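Local coordinates for protein glycoside Hydrolase (Bacteroides uniformis, PDB 5TA0) that probably hydrolyses agarose-type galactans as a family 86 glycoside hydrolase, and is held here as an engineered variant in complex with neoagarooctaose, at residues 25-30 against 445-450; 91-96 against 151-156; 144-149 against 220-225; 471-476 against 509-514. One frame throughout, in Å; residues are numbered along the deposited sequence.

Contact 1 (25-30 against 445-450); sequences THVQLN and VYFIIN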
# COMPACT_ATOMS: atom_id res chain seq x y z
N THR A 25 17.10 -19.95 -10.01
CA THR A 25 17.29 -18.84 -9.10
C THR A 25 17.61 -19.42 -7.72
O THR A 25 16.93 -20.33 -7.24
CB THR A 25 16.01 -17.98 -9.08
OG1 THR A 25 15.91 -17.29 -10.34
CG2 THR A 25 16.04 -16.99 -7.96
N HIS A 26 18.65 -18.89 -7.08
CA HIS A 26 19.03 -19.30 -5.73
C HIS A 26 18.42 -18.38 -4.69
O HIS A 26 18.57 -17.17 -4.75
CB HIS A 26 20.55 -19.35 -5.61
CG HIS A 26 21.19 -20.15 -6.69
ND1 HIS A 26 21.83 -19.57 -7.77
CD2 HIS A 26 21.24 -21.49 -6.90
CE1 HIS A 26 22.27 -20.51 -8.58
NE2 HIS A 26 21.92 -21.69 -8.08
N VAL A 27 17.74 -19.00 -3.74
CA VAL A 27 16.95 -18.31 -2.75
C VAL A 27 17.46 -18.79 -1.38
O VAL A 27 17.39 -19.98 -1.08
CB VAL A 27 15.46 -18.66 -2.98
CG1 VAL A 27 14.59 -18.14 -1.89
CG2 VAL A 27 14.99 -18.11 -4.31
N GLN A 28 17.97 -17.86 -0.58
CA GLN A 28 18.65 -18.17 0.69
C GLN A 28 17.89 -17.58 1.87
O GLN A 28 17.47 -16.41 1.83
CB GLN A 28 20.06 -17.56 0.63
CG GLN A 28 20.98 -17.84 1.80
CD GLN A 28 22.40 -17.33 1.54
OE1 GLN A 28 22.76 -16.23 1.97
NE2 GLN A 28 23.19 -18.10 0.80
N LEU A 29 17.70 -18.38 2.92
CA LEU A 29 17.07 -17.99 4.17
C LEU A 29 18.14 -18.10 5.26
O LEU A 29 18.59 -19.22 5.55
CB LEU A 29 15.92 -18.93 4.48
CG LEU A 29 15.25 -18.93 5.86
CD1 LEU A 29 14.79 -17.55 6.25
CD2 LEU A 29 14.07 -19.88 5.89
N ASN A 30 18.55 -16.98 5.84
CA ASN A 30 19.50 -16.99 6.95
C ASN A 30 18.72 -16.77 8.24
O ASN A 30 18.60 -15.63 8.73
CB ASN A 30 20.60 -15.95 6.73
CG ASN A 30 21.46 -16.25 5.52
OD1 ASN A 30 21.89 -17.39 5.34
ND2 ASN A 30 21.66 -15.28 4.66
N VAL A 445 8.98 -20.98 11.18
CA VAL A 445 9.60 -20.02 10.27
C VAL A 445 8.78 -19.96 8.99
O VAL A 445 8.49 -21.00 8.41
CB VAL A 445 11.05 -20.40 9.92
CG1 VAL A 445 11.72 -19.31 9.08
CG2 VAL A 445 11.84 -20.63 11.20
N TYR A 446 8.45 -18.75 8.55
CA TYR A 446 7.63 -18.50 7.36
C TYR A 446 8.53 -17.86 6.34
O TYR A 446 9.08 -16.78 6.58
CB TYR A 446 6.43 -17.59 7.69
CG TYR A 446 5.60 -18.17 8.78
CD1 TYR A 446 4.68 -19.18 8.50
CD2 TYR A 446 5.78 -17.78 10.11
CE1 TYR A 446 3.95 -19.76 9.50
CE2 TYR A 446 5.04 -18.37 11.13
CZ TYR A 446 4.12 -19.35 10.81
OH TYR A 446 3.40 -19.98 11.79
N PHE A 447 8.71 -18.54 5.21
CA PHE A 447 9.57 -18.11 4.12
C PHE A 447 8.67 -17.80 2.93
O PHE A 447 7.99 -18.70 2.40
CB PHE A 447 10.54 -19.25 3.81
CG PHE A 447 11.64 -18.94 2.83
CD1 PHE A 447 12.05 -17.66 2.49
CD2 PHE A 447 12.35 -20.03 2.28
CE1 PHE A 447 13.10 -17.46 1.60
CE2 PHE A 447 13.41 -19.82 1.44
CZ PHE A 447 13.79 -18.55 1.11
N ILE A 448 8.58 -16.51 2.57
CA ILE A 448 7.63 -16.07 1.54
C ILE A 448 8.39 -15.68 0.30
O ILE A 448 9.36 -14.94 0.37
CB ILE A 448 6.78 -14.86 2.01
CG1 ILE A 448 6.13 -15.11 3.37
CG2 ILE A 448 5.72 -14.52 0.98
CD1 ILE A 448 6.79 -14.39 4.52
N ILE A 449 7.95 -16.19 -0.86
CA ILE A 449 8.63 -15.93 -2.12
C ILE A 449 7.57 -15.57 -3.15
O ILE A 449 6.56 -16.26 -3.25
CB ILE A 449 9.48 -17.14 -2.61
CG1 ILE A 449 10.32 -17.71 -1.44
CG2 ILE A 449 10.33 -16.75 -3.80
CD1 ILE A 449 11.09 -18.98 -1.78
N ASN A 450 7.83 -14.50 -3.89
CA ASN A 450 6.88 -13.97 -4.88
C ASN A 450 7.57 -13.75 -6.22
O ASN A 450 8.68 -13.27 -6.29
CB ASN A 450 6.30 -12.65 -4.35
CG ASN A 450 5.38 -11.96 -5.34
OD1 ASN A 450 5.76 -11.03 -6.03
ND2 ASN A 450 4.16 -12.44 -5.41
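Strands 25-30 and 445-450 run roughly antiparallel, at 153° between their directions. Their axes come no closer than 9.3 Å. That is too far for backbone pairing, and no hydrogen bond joins them. The strands meet mainly through side chains. Val27 and Leu29 point toward the other strand, and Val445, Phe447 and Ile449 point back. The Phe447 ring lies at the centre. Leu29 lies over one face of it, with CB 4.1 Å from the ring centroid and close to the ring normal, a CH-pi contact. CD1 of Ile449, from its own strand, lies over the opposite face toward the rim. Both strands belong to one mixed sheet, whose 445-450 strand lies in the beta-sandwich domain. Strands 423-429 and 434-441 stand between them in its order, so the contact reaches across the concave side of a strongly curved sheet. The ends of Leu29 and Val445 meet tip to tip, CD2 to CG1 at 4.0 Å. Val27, modelled in two conformers, probably packs on Ile449. Leu29 has CG anti to its own nitrogen (chi1 168°), which carries CD2 to both Val445 and Phe447. Cys429 and Val425 flank Val27 and Leu29 respectively, while Ala438 also touches Leu29.

Contact 2 (91-96 against 151-156); sequences VLRNVK and KTLKGW. With EDO (1,2-ethanediol), chain X.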
# COMPACT_ATOMS: atom_id res chain seq x y z
N VAL A 91 -24.38 10.91 7.04
CA VAL A 91 -24.63 12.00 7.97
C VAL A 91 -24.48 13.34 7.26
O VAL A 91 -25.36 14.20 7.35
CB VAL A 91 -23.73 11.92 9.22
CG1 VAL A 91 -23.84 13.19 10.05
CG2 VAL A 91 -24.10 10.67 10.02
N LEU A 92 -23.39 13.55 6.51
CA LEU A 92 -23.24 14.79 5.77
C LEU A 92 -24.37 15.09 4.79
O LEU A 92 -24.83 16.23 4.69
CB LEU A 92 -21.90 14.82 5.00
CG LEU A 92 -21.60 16.10 4.22
CD1 LEU A 92 -21.62 17.33 5.11
CD2 LEU A 92 -20.24 15.96 3.54
N ARG A 93 -24.83 14.07 4.09
CA ARG A 93 -25.85 14.28 3.07
C ARG A 93 -27.24 14.56 3.65
O ARG A 93 -28.10 15.05 2.93
CB ARG A 93 -25.93 13.09 2.13
CG ARG A 93 -24.71 12.98 1.23
CD ARG A 93 -25.01 12.08 0.05
NE ARG A 93 -25.68 12.81 -1.00
CZ ARG A 93 -26.52 12.27 -1.88
NH1 ARG A 93 -27.05 13.03 -2.81
NH2 ARG A 93 -26.83 10.98 -1.82
N ASN A 94 -27.43 14.25 4.93
CA ASN A 94 -28.73 14.43 5.59
C ASN A 94 -28.78 15.45 6.69
O ASN A 94 -29.88 15.77 7.13
CB ASN A 94 -29.22 13.08 6.13
CG ASN A 94 -29.55 12.12 5.01
OD1 ASN A 94 -28.71 11.30 4.57
ND2 ASN A 94 -30.72 12.25 4.48
N VAL A 95 -27.65 15.96 7.16
CA VAL A 95 -27.66 16.92 8.28
C VAL A 95 -28.24 18.27 7.85
O VAL A 95 -28.01 18.76 6.75
CB VAL A 95 -26.25 17.02 8.90
CG1 VAL A 95 -25.25 17.72 7.97
CG2 VAL A 95 -26.30 17.68 10.26
N LYS A 96 -28.99 18.88 8.76
CA LYS A 96 -29.57 20.17 8.49
C LYS A 96 -28.48 21.25 8.54
O LYS A 96 -27.41 21.06 9.14
CB LYS A 96 -30.69 20.47 9.48
CG LYS A 96 -31.92 19.61 9.18
CD LYS A 96 -32.93 19.58 10.31
CE LYS A 96 -33.65 20.91 10.48
NZ LYS A 96 -34.55 21.35 9.39
N LYS A 151 -24.90 20.40 -3.62
CA LYS A 151 -25.85 20.41 -2.52
C LYS A 151 -26.06 19.02 -1.97
O LYS A 151 -25.98 18.00 -2.68
CB LYS A 151 -27.14 21.07 -2.97
CG LYS A 151 -27.00 22.58 -3.15
CD LYS A 151 -28.20 23.21 -3.81
CE LYS A 151 -28.08 24.72 -3.80
NZ LYS A 151 -29.20 25.35 -4.57
N THR A 152 -26.39 18.98 -0.69
CA THR A 152 -26.74 17.75 0.03
C THR A 152 -28.20 17.40 -0.25
O THR A 152 -28.90 18.14 -0.96
CB THR A 152 -26.56 17.90 1.54
OG1 THR A 152 -27.58 18.79 2.05
CG2 THR A 152 -25.18 18.43 1.88
N LEU A 153 -28.68 16.31 0.34
CA LEU A 153 -30.11 15.95 0.20
C LEU A 153 -31.02 16.97 0.87
O LEU A 153 -32.22 16.99 0.59
CB LEU A 153 -30.40 14.56 0.74
CG LEU A 153 -29.64 13.43 0.04
CD1 LEU A 153 -29.85 12.12 0.78
CD2 LEU A 153 -30.09 13.30 -1.40
N LYS A 154 -30.46 17.81 1.75
CA LYS A 154 -31.23 18.86 2.39
C LYS A 154 -31.21 20.18 1.61
O LYS A 154 -31.79 21.15 2.08
CB LYS A 154 -30.74 19.09 3.85
CG LYS A 154 -31.02 17.93 4.78
CD LYS A 154 -32.51 17.81 5.09
CE LYS A 154 -32.75 16.88 6.25
NZ LYS A 154 -34.21 16.68 6.48
N GLY A 155 -30.56 20.23 0.44
CA GLY A 155 -30.67 21.37 -0.45
C GLY A 155 -29.68 22.49 -0.25
O GLY A 155 -29.88 23.58 -0.81
N TRP A 156 -28.65 22.28 0.57
CA TRP A 156 -27.65 23.31 0.86
C TRP A 156 -26.26 22.75 0.54
O TRP A 156 -26.04 21.55 0.56
CB TRP A 156 -27.75 23.82 2.32
CG TRP A 156 -27.49 22.80 3.35
CD1 TRP A 156 -28.38 21.91 3.89
CD2 TRP A 156 -26.24 22.53 3.98
NE1 TRP A 156 -27.76 21.10 4.81
CE2 TRP A 156 -26.43 21.47 4.89
CE3 TRP A 156 -24.97 23.12 3.88
CZ2 TRP A 156 -25.39 20.97 5.68
CZ3 TRP A 156 -23.95 22.62 4.67
CH2 TRP A 156 -24.15 21.55 5.53
C1 EDO X . -33.56 13.77 3.20
O1 EDO X . -32.69 14.05 4.31
C2 EDO X . -34.40 15.00 2.88
O2 EDO X . -35.04 15.48 4.08
O HOH W 1 -24.95 15.42 -1.97
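Leu153 lies over one face of the Arg93 guanidinium in one of the two conformers of Arg93, with CG above its centre and CD2 3.4 Å from NH1. Leu153 is the second residue of a type I beta turn, Thr152 to Gly155, which packs on the C-terminal end of helix 86-94. Thr152 opens the turn as an ST turn: its OG1 accepts from Lys154 N at 3.1 Å. The turn is also tied to the helix end. Leu153 N donates to Arg93 O at 2.9 Å. The CB of Thr152 rests on the same carbonyl oxygen, and its CG2 on Leu92 O. In that conformer Arg93 bends at chi3 (83°), which turns the guanidinium across the leucine. A water then probably accepts from Arg93 NE and donates to Lys151 O, a second link between the segments. Lys154 bends at chi2, and its CE passes 3.2 Å from Asn94 O. Its NZ donates to O2 of an ethanediol, probably from the crystallisation liquor. Beyond the helix, Val95 packs on Leu113 of helix 107-123. Its CG1 also touches CZ2 of Trp156, 4.0 Å away. Thr152 OG1 lies over one face of the indole, toward the rim. At the indole edge, Trp156 NE1 donates to Val95 O at 3.0 Å, in the plane of both the ring and the carbonyl.

Contact 3 (144-149 against 220-225); sequences PFYPDG and TKLFEF. With SO4 (sulfate ion), chain G.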
# COMPACT_ATOMS: atom_id res chain seq x y z
N PRO A 144 -20.48 15.18 -0.96
CA PRO A 144 -20.45 16.62 -1.15
C PRO A 144 -19.43 17.35 -0.25
O PRO A 144 -19.47 18.56 -0.12
CB PRO A 144 -21.89 17.02 -0.82
CG PRO A 144 -22.27 16.05 0.25
CD PRO A 144 -21.56 14.77 -0.03
N PHE A 145 -18.49 16.61 0.33
CA PHE A 145 -17.49 17.17 1.27
C PHE A 145 -16.63 18.27 0.65
O PHE A 145 -16.37 19.29 1.31
CB PHE A 145 -16.61 16.03 1.83
CG PHE A 145 -15.63 16.46 2.89
CD1 PHE A 145 -16.07 16.85 4.14
CD2 PHE A 145 -14.28 16.48 2.64
CE1 PHE A 145 -15.17 17.21 5.14
CE2 PHE A 145 -13.38 16.85 3.63
CZ PHE A 145 -13.82 17.22 4.87
N TYR A 146 -16.18 18.10 -0.59
CA TYR A 146 -15.37 19.14 -1.24
C TYR A 146 -16.32 20.29 -1.62
O TYR A 146 -17.31 20.06 -2.27
CB TYR A 146 -14.66 18.67 -2.50
CG TYR A 146 -13.60 19.62 -2.96
CD1 TYR A 146 -12.47 19.86 -2.20
CD2 TYR A 146 -13.71 20.32 -4.16
CE1 TYR A 146 -11.47 20.72 -2.62
CE2 TYR A 146 -12.69 21.17 -4.59
CZ TYR A 146 -11.58 21.36 -3.80
OH TYR A 146 -10.56 22.21 -4.20
N PRO A 147 -16.02 21.51 -1.15
CA PRO A 147 -17.03 22.58 -1.28
C PRO A 147 -16.98 23.25 -2.64
O PRO A 147 -16.43 24.34 -2.79
CB PRO A 147 -16.69 23.50 -0.10
CG PRO A 147 -15.25 23.29 0.15
CD PRO A 147 -14.92 21.89 -0.25
N ASP A 148 -17.57 22.58 -3.64
CA ASP A 148 -17.64 23.04 -5.03
C ASP A 148 -19.05 23.49 -5.42
O ASP A 148 -19.34 23.65 -6.59
CB ASP A 148 -17.15 21.95 -5.98
CG ASP A 148 -18.01 20.70 -5.95
OD1 ASP A 148 -17.65 19.70 -6.61
OD2 ASP A 148 -19.04 20.65 -5.24
N GLY A 149 -19.93 23.67 -4.43
CA GLY A 149 -21.32 24.05 -4.70
C GLY A 149 -22.29 22.86 -4.73
O GLY A 149 -23.49 23.07 -4.87
N THR A 220 -3.86 23.42 -6.61
CA THR A 220 -3.28 23.85 -5.36
C THR A 220 -4.33 24.26 -4.30
O THR A 220 -4.06 24.17 -3.09
CB THR A 220 -2.20 24.92 -5.53
OG1 THR A 220 -2.75 26.12 -6.08
CG2 THR A 220 -1.08 24.44 -6.42
N LYS A 221 -5.50 24.71 -4.73
CA LYS A 221 -6.58 24.98 -3.80
C LYS A 221 -6.96 23.72 -3.00
O LYS A 221 -7.23 23.81 -1.80
CB LYS A 221 -7.79 25.53 -4.55
CG LYS A 221 -8.91 26.04 -3.68
CD LYS A 221 -10.08 26.52 -4.54
CE LYS A 221 -11.08 27.33 -3.76
NZ LYS A 221 -12.37 27.49 -4.51
N LEU A 222 -6.99 22.57 -3.65
CA LEU A 222 -7.24 21.31 -2.96
C LEU A 222 -6.15 21.02 -1.93
O LEU A 222 -6.42 20.57 -0.81
CB LEU A 222 -7.31 20.17 -3.96
CG LEU A 222 -7.17 18.79 -3.33
CD1 LEU A 222 -8.47 18.38 -2.65
CD2 LEU A 222 -6.75 17.80 -4.39
N PHE A 223 -4.90 21.33 -2.28
CA PHE A 223 -3.82 21.14 -1.30
C PHE A 223 -3.96 22.06 -0.08
O PHE A 223 -3.79 21.61 1.07
CB PHE A 223 -2.46 21.24 -2.01
CG PHE A 223 -2.29 20.26 -3.12
CD1 PHE A 223 -2.94 19.03 -3.13
CD2 PHE A 223 -1.45 20.56 -4.20
CE1 PHE A 223 -2.77 18.14 -4.16
CE2 PHE A 223 -1.27 19.66 -5.23
CZ PHE A 223 -1.93 18.44 -5.21
N GLU A 224 -4.28 23.34 -0.33
CA GLU A 224 -4.55 24.30 0.75
C GLU A 224 -5.68 23.77 1.63
O GLU A 224 -5.57 23.82 2.86
CB GLU A 224 -4.94 25.72 0.23
CG GLU A 224 -3.79 26.62 -0.25
CD GLU A 224 -4.20 28.02 -0.74
OE1 GLU A 224 -5.25 28.55 -0.32
OE2 GLU A 224 -3.45 28.54 -1.58
N PHE A 225 -6.74 23.27 1.00
CA PHE A 225 -7.89 22.68 1.71
C PHE A 225 -7.45 21.64 2.74
O PHE A 225 -8.00 21.59 3.83
CB PHE A 225 -8.83 22.12 0.64
CG PHE A 225 -10.00 21.29 1.13
CD1 PHE A 225 -11.20 21.91 1.45
CD2 PHE A 225 -9.96 19.91 1.12
CE1 PHE A 225 -12.30 21.16 1.82
CE2 PHE A 225 -11.06 19.17 1.47
CZ PHE A 225 -12.23 19.79 1.81
S SO4 G . -11.92 26.75 -7.93
O1 SO4 G . -12.03 25.54 -7.04
O2 SO4 G . -10.63 26.65 -8.70
O3 SO4 G . -13.07 26.83 -8.88
O4 SO4 G . -11.81 28.04 -7.15
O HOH W 2 -14.71 25.56 -4.59
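Phe225 is met by three residues of the 144-149 loop. Tyr146 turns its edge toward the face of Phe225, a T-shaped pair with planes at 71° and centroids 5.1 Å apart. Tyr146 CD1 stands over the centre of that face. Phe145 comes to the edge of the Phe225 ring, CE2 to CZ at 3.6 Å, and the two rings are oblique to each other. Pro147 approaches from the opposite direction to Phe225 and sets CD 3.4 Å from CE1. The Tyr146 ring probably also reaches Leu222, which has two conformers. Tyr146 has CG anti to its backbone nitrogen (chi1 -166°), and this extends the ring toward helix 219-236. Further out, a water donates to Pro147 O and accepts from Lys221 NZ. That same NZ donates to O4 of a sulfate at 2.8 Å and more weakly to O1. The sulfate, probably from the crystallisation liquor, is also bound by Ser218 N. Phe168 takes a cation-pi contact from Lys221. Pro147 is the centre of an inverse gamma turn, and Ile208 of helix 204-210 packs on both Tyr146 and Leu222. The whole is an aromatic cluster joining the loop after strand 134-140 to a helix of the alpha/beta barrel.

Contact 4 (471-476 against 509-514); sequences KSIEVR and CVICYN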
# COMPACT_ATOMS: atom_id res chain seq x y z
N LYS A 471 11.33 -30.39 11.59
CA LYS A 471 10.44 -31.51 11.89
C LYS A 471 9.43 -31.69 10.75
O LYS A 471 9.16 -32.81 10.32
CB LYS A 471 9.79 -31.25 13.26
CG LYS A 471 8.49 -31.92 13.64
CD LYS A 471 8.09 -31.43 15.03
CE LYS A 471 6.64 -31.71 15.35
NZ LYS A 471 6.33 -31.31 16.75
N SER A 472 8.91 -30.58 10.22
CA SER A 472 7.99 -30.65 9.08
C SER A 472 8.07 -29.38 8.24
O SER A 472 8.53 -28.33 8.74
CB SER A 472 6.57 -30.84 9.55
OG SER A 472 6.13 -29.71 10.28
N ILE A 473 7.64 -29.49 6.98
CA ILE A 473 7.56 -28.35 6.05
C ILE A 473 6.17 -28.37 5.44
O ILE A 473 5.77 -29.39 4.85
CB ILE A 473 8.63 -28.45 4.94
CG1 ILE A 473 10.03 -28.56 5.57
CG2 ILE A 473 8.56 -27.25 3.98
CD1 ILE A 473 11.17 -28.76 4.61
N GLU A 474 5.42 -27.27 5.59
CA GLU A 474 4.17 -27.07 4.87
C GLU A 474 4.42 -26.06 3.76
O GLU A 474 4.85 -24.93 4.02
CB GLU A 474 3.05 -26.61 5.79
CG GLU A 474 1.77 -26.25 5.05
CD GLU A 474 0.61 -25.91 5.96
OE1 GLU A 474 0.07 -26.81 6.63
OE2 GLU A 474 0.17 -24.74 5.95
N VAL A 475 4.13 -26.46 2.52
CA VAL A 475 4.22 -25.59 1.36
C VAL A 475 2.83 -25.09 1.02
O VAL A 475 1.89 -25.88 0.91
CB VAL A 475 4.77 -26.35 0.13
CG1 VAL A 475 4.78 -25.48 -1.13
CG2 VAL A 475 6.15 -26.92 0.44
N ARG A 476 2.71 -23.78 0.85
CA ARG A 476 1.48 -23.15 0.35
C ARG A 476 1.82 -22.40 -0.93
O ARG A 476 2.76 -21.60 -0.94
CB ARG A 476 0.94 -22.17 1.38
CG ARG A 476 0.77 -22.72 2.79
CD ARG A 476 0.40 -21.60 3.73
NE ARG A 476 0.31 -22.05 5.11
CZ ARG A 476 0.10 -21.22 6.12
NH1 ARG A 476 -0.02 -19.92 5.91
NH2 ARG A 476 0.02 -21.69 7.36
N CYS A 509 4.56 -18.33 -2.93
CA CYS A 509 4.53 -19.42 -1.98
C CYS A 509 4.87 -18.92 -0.57
O CYS A 509 5.65 -17.97 -0.41
CB CYS A 509 5.46 -20.57 -2.36
SG CYS A 509 7.22 -20.17 -2.52
N VAL A 510 4.26 -19.56 0.41
CA VAL A 510 4.60 -19.39 1.82
C VAL A 510 5.01 -20.78 2.31
O VAL A 510 4.17 -21.71 2.31
CB VAL A 510 3.45 -18.82 2.67
CG1 VAL A 510 3.78 -18.85 4.16
CG2 VAL A 510 3.11 -17.40 2.22
N ILE A 511 6.28 -20.90 2.68
CA ILE A 511 6.85 -22.19 3.14
C ILE A 511 6.98 -22.09 4.64
O ILE A 511 7.60 -21.16 5.17
CB ILE A 511 8.21 -22.44 2.47
CG1 ILE A 511 8.08 -22.43 0.94
CG2 ILE A 511 8.80 -23.77 2.96
CD1 ILE A 511 9.35 -22.15 0.20
N CYS A 512 6.34 -23.02 5.34
CA CYS A 512 6.28 -23.01 6.79
C CYS A 512 7.17 -24.13 7.33
O CYS A 512 6.85 -25.30 7.16
CB CYS A 512 4.83 -23.17 7.28
SG CYS A 512 3.63 -22.09 6.45
N TYR A 513 8.28 -23.76 7.95
CA TYR A 513 9.19 -24.74 8.58
C TYR A 513 8.82 -24.83 10.04
O TYR A 513 8.68 -23.80 10.70
CB TYR A 513 10.64 -24.32 8.46
CG TYR A 513 11.15 -24.15 7.04
CD1 TYR A 513 11.80 -25.18 6.37
CD2 TYR A 513 10.97 -22.96 6.35
CE1 TYR A 513 12.28 -25.03 5.08
CE2 TYR A 513 11.43 -22.80 5.06
CZ TYR A 513 12.09 -23.83 4.42
OH TYR A 513 12.53 -23.64 3.14
N ASN A 514 8.64 -26.05 10.56
CA ASN A 514 8.41 -26.26 11.97
C ASN A 514 9.61 -27.02 12.56
O ASN A 514 10.00 -28.06 12.04
CB ASN A 514 7.12 -27.02 12.21
CG ASN A 514 6.84 -27.24 13.68
OD1 ASN A 514 6.92 -28.36 14.17
ND2 ASN A 514 6.54 -26.18 14.40
O HOH W 3 5.46 -26.89 8.98
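Arg476 lays one face of its guanidinium over the sulfur of Cys512, with NE 3.6 Å from SG. Its chain is extended from CG to NE, with CG beside the backbone nitrogen (chi1 -51°). This carries the group back along the sheet to Glu474, two residues earlier. NE donates to Glu474 OE2 at 2.8 Å in a nearly straight salt bridge, within the guanidinium plane. Glu474 is itself extended, its CG anti to the backbone nitrogen (chi1 174°). A second salt bridge, to Asp419, and the carbonyls of Lys418 and Leu416 take the other guanidinium nitrogens, which should hold the group's rotation. Ile473, Val475, Ile511 and Tyr513 lie on the other face of the sheet. There CG2 of Ile473 meets CG2 of Ile511 at 3.6 Å. CG1 of Ile473 runs alongside the Tyr513 ring, 3.9 Å from CD1. At the far end the Lys471 chain lies beside Asn514, with CD 3.4 Å from OD1. Asn514 ND2 is hydrogen-bonded to Asn444 OD1. The backbones pair antiparallel at 167°. Glu474 and Cys512 exchange two backbone hydrogen bonds, as do Arg476 and Val510. Lys471 and Ser472 both face Asn514, whose O takes a weak bond from Lys471 N and a longer one from Ser472 N. This is a classic beta bulge in an antiparallel strand pair of the beta-sandwich domain.

In the fold
Contacts 1 and 4 share one mixed sheet, with centres 11 Å apart. Strands 444-451 and 508-514 are neighbours in it: Phe447 O lies 2.8 Å from Ile511 N, and Val445 O lies 2.8 Å from Tyr513 N. Contacts 2 and 3 lie on the opposite side of the chain's centre, with centres 17 Å apart. Their segments alternate along the chain and touch where Leu92 and Arg93 pack on Pro144. Both are nested in the long loop closed by contact 1. Neither Arg93 nor Phe145 touches the bound sugar chain: their side chains are about 8 Å from a galactose and about 11 Å from an anhydrogalactose, respectively. The side chain of Leu222 is about 6 Å from a calcium ion.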